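Local atomic coordinates of HpuA (Kingella denitrificans ATCC 33394, PDB entry 5EC6), a protein that serves as an outer-membrane lipoprotein receptor for haemoglobin and so probably takes part in the uptake of haem iron. Residues S135-G139 / F151-T155; G181-K185 / S229-I235; L212-T218 / T312-H318; H256-V260 / T287-G291. One frame throughout, in Å; residues are numbered along the deposited sequence.

Interaction 1 (S135-G139 / F151-T155)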
loop_
_atom_site.group_PDB
_atom_site.type_symbol
_atom_site.label_atom_id
_atom_site.label_comp_id
_atom_site.label_asym_id
_atom_site.label_seq_id
_atom_site.Cartn_x
_atom_site.Cartn_y
_atom_site.Cartn_z
ATOM N N SER A 135 4.161 -4.269 5.875
ATOM C CA SER A 135 3.177 -5.343 5.838
ATOM C C SER A 135 2.203 -5.300 4.636
ATOM O O SER A 135 1.215 -6.032 4.595
ATOM C CB SER A 135 2.323 -5.350 7.096
ATOM O OG SER A 135 3.128 -5.562 8.256
ATOM N N MET A 136 2.546 -4.504 3.650
ATOM C CA MET A 136 1.717 -4.346 2.448
ATOM C C MET A 136 2.562 -3.804 1.329
ATOM O O MET A 136 3.663 -3.268 1.557
ATOM C CB MET A 136 0.478 -3.449 2.730
ATOM C CG MET A 136 0.869 -2.082 3.132
ATOM S SD MET A 136 -0.532 -0.933 3.032
ATOM C CE MET A 136 -0.765 -0.877 1.290
ATOM N N GLN A 137 1.992 -3.826 0.116
ATOM C CA GLN A 137 2.519 -3.160 -1.045
ATOM C C GLN A 137 1.350 -2.577 -1.808
ATOM O O GLN A 137 0.212 -3.038 -1.656
ATOM C CB GLN A 137 3.246 -4.143 -1.991
ATOM C CG GLN A 137 4.760 -4.063 -1.982
ATOM C CD GLN A 137 5.352 -2.791 -2.554
ATOM O OE1 GLN A 137 4.686 -1.816 -2.768
ATOM N NE2 GLN A 137 6.655 -2.800 -2.729
ATOM N N PHE A 138 1.636 -1.561 -2.610
ATOM C CA PHE A 138 0.644 -1.064 -3.575
ATOM C C PHE A 138 1.350 -0.670 -4.840
ATOM O O PHE A 138 2.560 -0.413 -4.830
ATOM C CB PHE A 138 -0.247 0.065 -2.985
ATOM C CG PHE A 138 0.436 1.390 -2.808
ATOM C CD1 PHE A 138 1.312 1.628 -1.736
ATOM C CD2 PHE A 138 0.208 2.424 -3.692
ATOM C CE1 PHE A 138 1.907 2.853 -1.554
ATOM C CE2 PHE A 138 0.859 3.639 -3.547
ATOM C CZ PHE A 138 1.694 3.860 -2.481
ATOM N N GLY A 139 0.587 -0.628 -5.924
ATOM C CA GLY A 139 1.173 -0.391 -7.221
ATOM C C GLY A 139 0.189 -0.621 -8.316
ATOM O O GLY A 139 -1.034 -0.450 -8.151
ATOM N N PHE A 151 -3.444 -1.959 -7.576
ATOM C CA PHE A 151 -3.650 -2.843 -6.439
ATOM C C PHE A 151 -3.041 -2.268 -5.168
ATOM O O PHE A 151 -2.116 -1.453 -5.173
ATOM C CB PHE A 151 -3.039 -4.246 -6.666
ATOM C CG PHE A 151 -1.539 -4.253 -6.700
ATOM C CD1 PHE A 151 -0.864 -3.981 -7.865
ATOM C CD2 PHE A 151 -0.821 -4.539 -5.542
ATOM C CE1 PHE A 151 0.538 -3.970 -7.872
ATOM C CE2 PHE A 151 0.554 -4.494 -5.550
ATOM C CZ PHE A 151 1.218 -4.228 -6.707
ATOM N N ALA A 152 -3.597 -2.739 -4.062
ATOM C CA ALA A 152 -3.017 -2.569 -2.713
ATOM C C ALA A 152 -3.310 -3.880 -1.990
ATOM O O ALA A 152 -4.443 -4.330 -1.922
ATOM C CB ALA A 152 -3.612 -1.407 -1.943
ATOM N N GLY A 153 -2.266 -4.547 -1.503
ATOM C CA GLY A 153 -2.489 -5.806 -0.827
ATOM C C GLY A 153 -1.428 -6.103 0.230
ATOM O O GLY A 153 -0.359 -5.503 0.242
ATOM N N GLY A 154 -1.746 -7.007 1.120
ATOM C CA GLY A 154 -0.863 -7.253 2.277
ATOM C C GLY A 154 -1.500 -8.116 3.321
ATOM O O GLY A 154 -2.498 -8.797 3.090
ATOM N N THR A 155 -0.834 -8.121 4.475
ATOM C CA THR A 155 -1.289 -8.865 5.642
ATOM C C THR A 155 -2.400 -8.076 6.353
ATOM O O THR A 155 -2.132 -7.023 6.870
ATOM C CB THR A 155 -0.091 -9.032 6.593
ATOM O OG1 THR A 155 0.912 -9.888 5.963
ATOM C CG2 THR A 155 -0.471 -9.681 7.889
#
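Residues 136-139 and 151-154 run antiparallel as neighbouring strands. Their axes come within 4.7 Å, with 170° between their directions. Two hydrogen-bonded pairs fix the register. In the first, Gln137 N to Gly153 O and Gly153 N to Gln137 O are both 2.9 Å. In the second, Gly139 N to Phe151 O and Phe151 N to Gly139 O are also 2.9 Å. Past the strand ends, Thr155 N donates to Ser135 O at 2.9 Å. At the non-hydrogen-bonded pairs the backbones draw close: Met136 CA and Gly154 CA are 3.9 Å apart. A CB on Gly154 would clash with Ser135 O and Met136 CB. The two segments are arms of the beta hairpin 136-142/148-154, part of the large curled antiparallel sheet. Strand 40-43 pairs with the far edge of 148-154, and strand 115-118 with that of 136-142. Met136, Phe138 and Ala152 lie on one face. There Phe138 CB meets Ala152 CB at 3.8 Å, while Met136 CE is 4.3 Å from Ala152 CB. The Phe138 ring leads away to Ile180 and Leu182 of strand 174-185. On the other face the Phe151 ring reaches across to Gly139. Gly139 CA sits over it, 4.1 Å from the ring centroid, in a CH-pi contact. Tyr73 stacks on the same Phe151 ring. Gln137, also on this face, folds back so that its OE1 accepts from Phe138 N at 3.1 Å.

Interaction 2 (G181-K185 / S229-I235). With GOL (glycerol), chain C.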
loop_
_atom_site.group_PDB
_atom_site.type_symbol
_atom_site.label_atom_id
_atom_site.label_comp_id
_atom_site.label_asym_id
_atom_site.label_seq_id
_atom_site.Cartn_x
_atom_site.Cartn_y
_atom_site.Cartn_z
ATOM N N GLY A 181 -1.040 8.172 -3.022
ATOM C CA GLY A 181 -1.887 7.685 -4.112
ATOM C C GLY A 181 -1.112 7.537 -5.399
ATOM O O GLY A 181 -0.145 8.296 -5.632
ATOM N N LEU A 182 -1.526 6.550 -6.166
ATOM C CA LEU A 182 -0.878 6.186 -7.428
ATOM C C LEU A 182 -1.938 6.035 -8.507
ATOM O O LEU A 182 -2.948 5.339 -8.342
ATOM C CB LEU A 182 -0.106 4.885 -7.262
ATOM C CG LEU A 182 0.339 4.211 -8.578
ATOM C CD1 LEU A 182 1.549 4.996 -8.998
ATOM C CD2 LEU A 182 0.672 2.729 -8.400
ATOM N N ARG A 183 -1.675 6.673 -9.663
ATOM C CA ARG A 183 -2.437 6.442 -10.860
ATOM C C ARG A 183 -1.435 6.091 -12.003
ATOM O O ARG A 183 -0.209 6.189 -11.830
ATOM C CB ARG A 183 -3.261 7.686 -11.245
ATOM C CG ARG A 183 -4.406 8.102 -10.233
ATOM C CD ARG A 183 -5.076 9.368 -10.708
ATOM N NE ARG A 183 -6.461 9.591 -10.260
ATOM C CZ ARG A 183 -6.991 10.773 -9.976
ATOM N NH1 ARG A 183 -6.261 11.933 -9.984
ATOM N NH2 ARG A 183 -8.236 10.799 -9.528
ATOM N N VAL A 184 -1.974 5.639 -13.130
ATOM C CA VAL A 184 -1.168 5.441 -14.349
ATOM C C VAL A 184 -1.700 6.390 -15.413
ATOM O O VAL A 184 -2.891 6.371 -15.727
ATOM C CB VAL A 184 -1.196 3.989 -14.829
ATOM C CG1 VAL A 184 -0.371 3.916 -16.130
ATOM C CG2 VAL A 184 -0.623 3.062 -13.798
ATOM N N LYS A 185 -0.823 7.254 -15.899
ATOM C CA LYS A 185 -1.174 8.165 -16.992
ATOM C C LYS A 185 -0.125 8.029 -18.074
ATOM O O LYS A 185 1.062 8.209 -17.801
ATOM C CB LYS A 185 -1.159 9.607 -16.517
ATOM C CG LYS A 185 -1.149 10.612 -17.684
ATOM C CD LYS A 185 -1.454 12.029 -17.220
ATOM C CE LYS A 185 -0.278 12.625 -16.465
ATOM N NZ LYS A 185 -0.705 13.935 -15.938
ATOM N N SER A 229 0.102 18.398 -11.140
ATOM C CA SER A 229 0.006 18.386 -12.591
ATOM C C SER A 229 0.187 17.018 -13.210
ATOM O O SER A 229 -0.301 16.815 -14.280
ATOM C CB SER A 229 1.093 19.309 -13.190
ATOM O OG SER A 229 2.395 18.833 -12.850
ATOM N N GLU A 230 0.855 16.082 -12.523
ATOM C CA GLU A 230 1.039 14.733 -13.040
ATOM C C GLU A 230 -0.095 13.778 -12.604
ATOM O O GLU A 230 -0.707 13.043 -13.397
ATOM C CB GLU A 230 2.383 14.174 -12.563
ATOM C CG GLU A 230 3.625 14.981 -13.016
ATOM C CD GLU A 230 3.609 15.210 -14.508
ATOM O OE1 GLU A 230 3.495 14.218 -15.256
ATOM O OE2 GLU A 230 3.624 16.392 -14.919
ATOM N N PHE A 231 -0.323 13.769 -11.303
ATOM C CA PHE A 231 -1.351 12.917 -10.722
ATOM C C PHE A 231 -2.753 13.275 -11.186
ATOM O O PHE A 231 -3.613 12.403 -11.285
ATOM C CB PHE A 231 -1.271 13.014 -9.207
ATOM C CG PHE A 231 -2.203 12.059 -8.475
ATOM C CD1 PHE A 231 -1.851 10.718 -8.278
ATOM C CD2 PHE A 231 -3.403 12.508 -7.999
ATOM C CE1 PHE A 231 -2.694 9.856 -7.564
ATOM C CE2 PHE A 231 -4.262 11.638 -7.314
ATOM C CZ PHE A 231 -3.902 10.329 -7.098
ATOM N N GLY A 232 -3.007 14.558 -11.426
ATOM C CA GLY A 232 -4.340 15.034 -11.732
ATOM C C GLY A 232 -5.012 15.522 -10.485
ATOM O O GLY A 232 -4.333 15.918 -9.537
ATOM N N ASP A 233 -6.338 15.559 -10.543
ATOM C CA ASP A 233 -7.141 16.171 -9.501
ATOM C C ASP A 233 -6.957 15.348 -8.210
ATOM O O ASP A 233 -6.798 14.112 -8.237
ATOM C CB ASP A 233 -8.586 16.234 -9.867
ATOM C CG ASP A 233 -8.842 17.158 -11.073
ATOM O OD1 ASP A 233 -8.113 18.186 -11.192
ATOM O OD2 ASP A 233 -9.770 16.880 -11.835
ATOM N N SER A 234 -7.007 16.051 -7.111
ATOM C CA SER A 234 -7.070 15.398 -5.791
ATOM C C SER A 234 -8.253 14.424 -5.737
ATOM O O SER A 234 -9.258 14.587 -6.413
ATOM C CB SER A 234 -7.186 16.417 -4.673
ATOM O OG SER A 234 -6.039 17.265 -4.638
ATOM N N ILE A 235 -8.146 13.437 -4.836
ATOM C CA ILE A 235 -9.247 12.498 -4.587
ATOM C C ILE A 235 -9.719 12.732 -3.160
ATOM O O ILE A 235 -8.959 12.532 -2.197
ATOM C CB ILE A 235 -8.807 11.020 -4.745
ATOM C CG1 ILE A 235 -8.353 10.734 -6.170
ATOM C CG2 ILE A 235 -9.936 10.094 -4.325
ATOM C CD1 ILE A 235 -7.671 9.373 -6.349
HETATM C C1 GOL C . -5.101 11.557 -13.219
HETATM O O1 GOL C . -6.428 11.112 -13.444
HETATM C C2 GOL C . -4.145 11.088 -14.307
HETATM O O2 GOL C . -2.922 11.793 -14.147
HETATM C C3 GOL C . -3.877 9.602 -14.182
HETATM O O3 GOL C . -4.025 8.901 -15.413
#
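Gly181 opens the segment against the Phe231 ring, with its C atom 3.5 Å from Phe231 CE1. The absence of a side chain leaves room, since a CB here would sit tightly against that ring. Leu182 points its CA-to-CB bond away and packs on Phe138 and Ala140 of strand 136-142. Arg183 makes the main contact. Its CD lies over the Phe231 ring, 4.0 Å from the centroid. The guanidinium stacks on the same ring, with centres 4.5 Å apart and planes at 25°, an off-centre cation-pi contact. Arg183 NH1 donates to Asp233 O at 2.8 Å. It also donates to Phe231 O at 3.0 Å, though the place of that oxygen is less sure. One nitrogen thus gathers two carbonyls of the loop. Arg183 NE is held by Leu296 O and NH2 by Ser253 OG. Val184 O lies 2.8 Å from O3 of a glycerol, probably from the crystallisation liquor. Lys185 NZ then donates to Glu230 O at 2.7 Å. Glu230 OE1, at 4.3 Å from Lys185 NZ, is beyond a salt bridge. Cationic side chains of a strand here bind backbone carbonyls of a loop, a strand-to-loop clasp that holds the 220-225/235-243 connection against strand 174-185 of the beta barrel.

Interaction 3 (L212-T218 / T312-H318)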
loop_
_atom_site.group_PDB
_atom_site.type_symbol
_atom_site.label_atom_id
_atom_site.label_comp_id
_atom_site.label_asym_id
_atom_site.label_seq_id
_atom_site.Cartn_x
_atom_site.Cartn_y
_atom_site.Cartn_z
ATOM N N LEU A 212 -5.312 10.236 5.653
ATOM C CA LEU A 212 -6.627 9.621 5.852
ATOM C C LEU A 212 -6.789 9.324 7.339
ATOM O O LEU A 212 -5.880 8.796 7.982
ATOM C CB LEU A 212 -6.754 8.314 5.064
ATOM C CG LEU A 212 -6.502 8.389 3.559
ATOM C CD1 LEU A 212 -6.564 7.004 2.945
ATOM C CD2 LEU A 212 -7.411 9.372 2.867
ATOM N N THR A 213 -7.966 9.646 7.881
ATOM C CA THR A 213 -8.283 9.356 9.264
ATOM C C THR A 213 -9.483 8.428 9.362
ATOM O O THR A 213 -10.527 8.625 8.691
ATOM C CB THR A 213 -8.497 10.659 10.036
ATOM O OG1 THR A 213 -7.228 11.274 10.199
ATOM C CG2 THR A 213 -9.111 10.469 11.389
ATOM N N VAL A 214 -9.313 7.437 10.244
ATOM C CA VAL A 214 -10.350 6.488 10.578
ATOM C C VAL A 214 -10.885 6.853 11.946
ATOM O O VAL A 214 -10.118 6.973 12.924
ATOM C CB VAL A 214 -9.836 5.037 10.577
ATOM C CG1 VAL A 214 -10.963 4.118 11.030
ATOM C CG2 VAL A 214 -9.342 4.609 9.212
ATOM N N ASN A 215 -12.209 7.025 12.031
ATOM C CA ASN A 215 -12.904 7.150 13.309
ATOM C C ASN A 215 -13.599 5.815 13.587
ATOM O O ASN A 215 -14.528 5.454 12.890
ATOM C CB ASN A 215 -13.903 8.280 13.277
ATOM C CG ASN A 215 -14.497 8.540 14.630
ATOM O OD1 ASN A 215 -14.849 7.594 15.340
ATOM N ND2 ASN A 215 -14.599 9.808 15.010
ATOM N N PHE A 216 -13.058 5.068 14.538
ATOM C CA PHE A 216 -13.561 3.759 14.901
ATOM C C PHE A 216 -14.838 3.887 15.749
ATOM O O PHE A 216 -15.572 2.912 15.857
ATOM C CB PHE A 216 -12.509 2.972 15.677
ATOM C CG PHE A 216 -11.295 2.588 14.838
ATOM C CD1 PHE A 216 -11.311 1.466 14.055
ATOM C CD2 PHE A 216 -10.178 3.405 14.810
ATOM C CE1 PHE A 216 -10.181 1.081 13.309
ATOM C CE2 PHE A 216 -9.073 3.049 14.023
ATOM C CZ PHE A 216 -9.096 1.906 13.261
ATOM N N ASN A 217 -15.065 5.033 16.366
ATOM C CA ASN A 217 -16.334 5.258 17.144
ATOM C C ASN A 217 -17.512 5.277 16.194
ATOM O O ASN A 217 -18.537 4.649 16.453
ATOM C CB ASN A 217 -16.285 6.541 17.963
ATOM C CG ASN A 217 -15.093 6.645 18.848
ATOM O OD1 ASN A 217 -14.666 5.656 19.449
ATOM N ND2 ASN A 217 -14.508 7.853 18.927
ATOM N N THR A 218 -17.372 5.988 15.084
ATOM C CA THR A 218 -18.460 6.166 14.110
ATOM C C THR A 218 -18.362 5.258 12.906
ATOM O O THR A 218 -19.293 5.117 12.092
ATOM C CB THR A 218 -18.451 7.619 13.584
ATOM O OG1 THR A 218 -17.191 7.846 12.911
ATOM C CG2 THR A 218 -18.698 8.639 14.653
ATOM N N THR A 312 -12.785 10.489 21.857
ATOM C CA THR A 312 -14.220 10.384 21.831
ATOM C C THR A 312 -14.860 11.264 20.731
ATOM O O THR A 312 -16.093 11.387 20.664
ATOM C CB THR A 312 -14.805 10.803 23.198
ATOM O OG1 THR A 312 -14.393 12.140 23.473
ATOM C CG2 THR A 312 -14.326 9.859 24.278
ATOM N N SER A 313 -14.037 11.834 19.849
ATOM C CA SER A 313 -14.543 12.560 18.680
ATOM C C SER A 313 -15.523 11.744 17.849
ATOM O O SER A 313 -15.406 10.502 17.728
ATOM C CB SER A 313 -13.361 13.010 17.811
ATOM O OG SER A 313 -13.763 13.599 16.602
ATOM N N THR A 314 -16.467 12.443 17.227
ATOM C CA THR A 314 -17.342 11.811 16.247
ATOM C C THR A 314 -17.093 12.292 14.816
ATOM O O THR A 314 -17.888 12.019 13.913
ATOM C CB THR A 314 -18.824 12.088 16.596
ATOM O OG1 THR A 314 -19.039 13.481 16.638
ATOM C CG2 THR A 314 -19.190 11.490 17.950
ATOM N N ASP A 315 -15.943 12.936 14.578
ATOM C CA ASP A 315 -15.635 13.356 13.218
ATOM C C ASP A 315 -14.317 12.719 12.700
ATOM O O ASP A 315 -13.647 11.987 13.438
ATOM C CB ASP A 315 -15.595 14.894 13.136
ATOM C CG ASP A 315 -14.430 15.516 13.861
ATOM O OD1 ASP A 315 -13.318 14.967 13.940
ATOM O OD2 ASP A 315 -14.641 16.644 14.406
ATOM N N THR A 316 -14.023 12.941 11.418
ATOM C CA THR A 316 -12.802 12.408 10.801
ATOM C C THR A 316 -11.711 13.455 10.669
ATOM O O THR A 316 -10.797 13.286 9.858
ATOM C CB THR A 316 -13.058 11.760 9.456
ATOM O OG1 THR A 316 -13.842 12.624 8.623
ATOM C CG2 THR A 316 -13.817 10.429 9.684
ATOM N N SER A 317 -11.777 14.505 11.482
ATOM C CA SER A 317 -10.641 15.435 11.532
ATOM C C SER A 317 -9.368 14.699 11.933
ATOM O O SER A 317 -9.397 13.774 12.749
ATOM C CB SER A 317 -10.887 16.609 12.470
ATOM O OG SER A 317 -10.984 16.225 13.825
ATOM N N HIS A 318 -8.256 15.129 11.372
ATOM C CA HIS A 318 -7.009 14.467 11.587
ATOM C C HIS A 318 -6.459 14.688 12.998
ATOM O O HIS A 318 -6.676 15.750 13.633
ATOM C CB HIS A 318 -5.969 14.905 10.584
ATOM C CG HIS A 318 -6.371 14.671 9.163
ATOM N ND1 HIS A 318 -6.774 13.434 8.701
ATOM C CD2 HIS A 318 -6.379 15.504 8.103
ATOM C CE1 HIS A 318 -6.986 13.513 7.404
ATOM N NE2 HIS A 318 -6.789 14.782 7.028
HETATM O O HOH W 1 -16.990 10.353 11.938
#
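This is a polar contact between the end of a barrel strand and the irregular C-terminal tail. Strand 208-215 ends in the first segment, and residues 312-318 follow the last strand, 298-308. Asn215 is the main polar link. Its ND2 donates to Ser313 O and to Asp315 O, both at 2.9 Å and nearly straight. Its OD1 turns back to its own chain and accepts from Thr218 N at 3.0 Å. Asn217 ND2 adds a second bond to Ser313 O, at 3.0 Å, while its OD1 accepts from Gly173 N. Further along, Thr213 OG1 and His318 ND1 are hydrogen-bonded at 2.7 Å, and Thr176 OG1 also bonds to that hydroxyl. A water lies 2.7 Å from both Thr218 OG1 and Thr314 O, joining the two segments. The tail is shaped by its own turns: Asp315 N bonds to Ser313 OG at 3.0 Å, and Ser317 N to Asp315 OD1 at 2.9 Å. Lys174 of the adjoining strand 174-185 forms a salt bridge with Asp315. The pattern is an Asx motif at Asn215, where the strand ends, facing an ST turn at Ser313 and an Asx turn at Asp315 in the tail that lies on the barrel wall.

Interaction 4 (H256-V260 / T287-G291)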
loop_
_atom_site.group_PDB
_atom_site.type_symbol
_atom_site.label_atom_id
_atom_site.label_comp_id
_atom_site.label_asym_id
_atom_site.label_seq_id
_atom_site.Cartn_x
_atom_site.Cartn_y
_atom_site.Cartn_z
ATOM N N HIS A 256 -16.132 13.595 -10.757
ATOM C CA HIS A 256 -16.439 12.181 -10.937
ATOM C C HIS A 256 -16.469 11.478 -9.582
ATOM O O HIS A 256 -15.655 11.771 -8.703
ATOM C CB HIS A 256 -15.330 11.545 -11.747
ATOM C CG HIS A 256 -15.110 12.174 -13.088
ATOM N ND1 HIS A 256 -15.895 11.872 -14.176
ATOM C CD2 HIS A 256 -14.193 13.072 -13.511
ATOM C CE1 HIS A 256 -15.473 12.577 -15.214
ATOM N NE2 HIS A 256 -14.444 13.310 -14.839
ATOM N N THR A 257 -17.394 10.552 -9.436
ATOM C CA THR A 257 -17.535 9.755 -8.206
ATOM C C THR A 257 -16.818 8.432 -8.425
ATOM O O THR A 257 -17.050 7.760 -9.443
ATOM C CB THR A 257 -19.000 9.492 -7.865
ATOM O OG1 THR A 257 -19.620 10.756 -7.601
ATOM C CG2 THR A 257 -19.181 8.609 -6.604
ATOM N N GLY A 258 -15.996 8.058 -7.457
ATOM C CA GLY A 258 -15.334 6.744 -7.501
ATOM C C GLY A 258 -15.707 5.905 -6.308
ATOM O O GLY A 258 -16.051 6.402 -5.250
ATOM N N GLN A 259 -15.630 4.587 -6.500
ATOM C CA GLN A 259 -15.867 3.651 -5.451
ATOM C C GLN A 259 -14.559 3.316 -4.721
ATOM O O GLN A 259 -13.593 2.925 -5.350
ATOM C CB GLN A 259 -16.490 2.387 -6.069
ATOM C CG GLN A 259 -17.791 2.644 -6.840
ATOM C CD GLN A 259 -18.838 3.357 -5.984
ATOM O OE1 GLN A 259 -19.124 2.919 -4.885
ATOM N NE2 GLN A 259 -19.352 4.490 -6.457
ATOM N N VAL A 260 -14.550 3.535 -3.419
ATOM C CA VAL A 260 -13.390 3.276 -2.548
ATOM C C VAL A 260 -13.565 1.848 -1.978
ATOM O O VAL A 260 -14.660 1.469 -1.531
ATOM C CB VAL A 260 -13.329 4.263 -1.414
ATOM C CG1 VAL A 260 -12.176 3.934 -0.479
ATOM C CG2 VAL A 260 -13.264 5.720 -1.960
ATOM N N THR A 287 -8.126 0.870 -3.150
ATOM C CA THR A 287 -8.300 1.326 -4.523
ATOM C C THR A 287 -9.442 2.333 -4.582
ATOM O O THR A 287 -10.335 2.351 -3.716
ATOM C CB THR A 287 -8.579 0.160 -5.500
ATOM O OG1 THR A 287 -9.734 -0.572 -5.073
ATOM C CG2 THR A 287 -7.356 -0.752 -5.598
ATOM N N VAL A 288 -9.397 3.129 -5.644
ATOM C CA VAL A 288 -10.498 4.049 -5.958
ATOM C C VAL A 288 -10.828 3.861 -7.417
ATOM O O VAL A 288 -9.956 4.003 -8.247
ATOM C CB VAL A 288 -10.186 5.541 -5.671
ATOM C CG1 VAL A 288 -11.453 6.341 -5.841
ATOM C CG2 VAL A 288 -9.646 5.739 -4.276
ATOM N N ASN A 289 -12.065 3.461 -7.711
ATOM C CA ASN A 289 -12.448 2.996 -9.034
ATOM C C ASN A 289 -13.582 3.873 -9.581
ATOM O O ASN A 289 -14.709 3.838 -9.044
ATOM C CB ASN A 289 -12.910 1.553 -8.974
ATOM C CG ASN A 289 -12.987 0.906 -10.342
ATOM O OD1 ASN A 289 -13.387 1.536 -11.350
ATOM N ND2 ASN A 289 -12.606 -0.386 -10.392
ATOM N N PHE A 290 -13.247 4.642 -10.627
ATOM C CA PHE A 290 -14.173 5.593 -11.257
ATOM C C PHE A 290 -14.876 4.969 -12.486
ATOM O O PHE A 290 -15.674 5.627 -13.155
ATOM C CB PHE A 290 -13.386 6.837 -11.664
ATOM C CG PHE A 290 -12.815 7.594 -10.507
ATOM C CD1 PHE A 290 -13.570 8.568 -9.838
ATOM C CD2 PHE A 290 -11.549 7.289 -10.023
ATOM C CE1 PHE A 290 -13.054 9.271 -8.773
ATOM C CE2 PHE A 290 -11.035 7.958 -8.927
ATOM C CZ PHE A 290 -11.798 8.965 -8.292
ATOM N N GLY A 291 -14.602 3.703 -12.758
ATOM C CA GLY A 291 -15.115 3.026 -13.947
ATOM C C GLY A 291 -14.108 2.092 -14.544
ATOM O O GLY A 291 -12.892 2.296 -14.421
HETATM O O HOH W 2 -16.756 8.145 -12.237
HETATM O O HOH W 3 -12.287 0.465 -5.550
#
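Two backbone hydrogen bonds join Gln259 and Asn289: Gln259 N to Asn289 O at 2.8 Å and Asn289 N to Gln259 O at 2.9 Å. Two waters add bridges. One donates to Thr257 O at 2.8 Å and Phe290 O at 2.9 Å, linking two carbonyls. The other donates to Gln259 O at 2.8 Å and lies 2.8 Å from Thr287 OG1. Strands 256-265 and 283-289 are antiparallel neighbours in the barrel sheet. Their axes here approach to 4.4 Å at 140°, so they cross obliquely rather than running straight alongside. The regular pairing stops at Asn289, whose OD1 accepts from Gly291 N at 2.9 Å in an Asx turn. Val260 and Val288 form the next, non-hydrogen-bonded pair, with Val260 CG2 and Val288 CG2 at 4.3 Å. At the other end the Phe290 side chain brings its ring back toward Gly258. Gly258 CA lies over the ring face, 3.9 Å from the centroid, in a CH-pi contact. A CB on Gly258 would clash with Phe290 and Val288. The ring also touches Leu296 and Ser253.

All four contacts reach the same large antiparallel sheet. Interaction 1 is the buried one, with its centre about 4 Å from that of the chain; the other three are partly buried and their centres lie about 16 to 21 Å out. Interactions 1 and 4 are strand pairings built on backbone bonds, each with a glycine CA over a phenylalanine ring. Interactions 2 and 3 instead tie loop or tail to a strand through side-chain donors: charged Arg183 and Lys185 in one, neutral asparagines in the other. Strand 174-185 connects several of them. Leu182 of interaction 2 packs on Phe138 and Gly139 of interaction 1, and Arg183 NH2 touches Phe290 CE2 of interaction 4 at 4.0 Å.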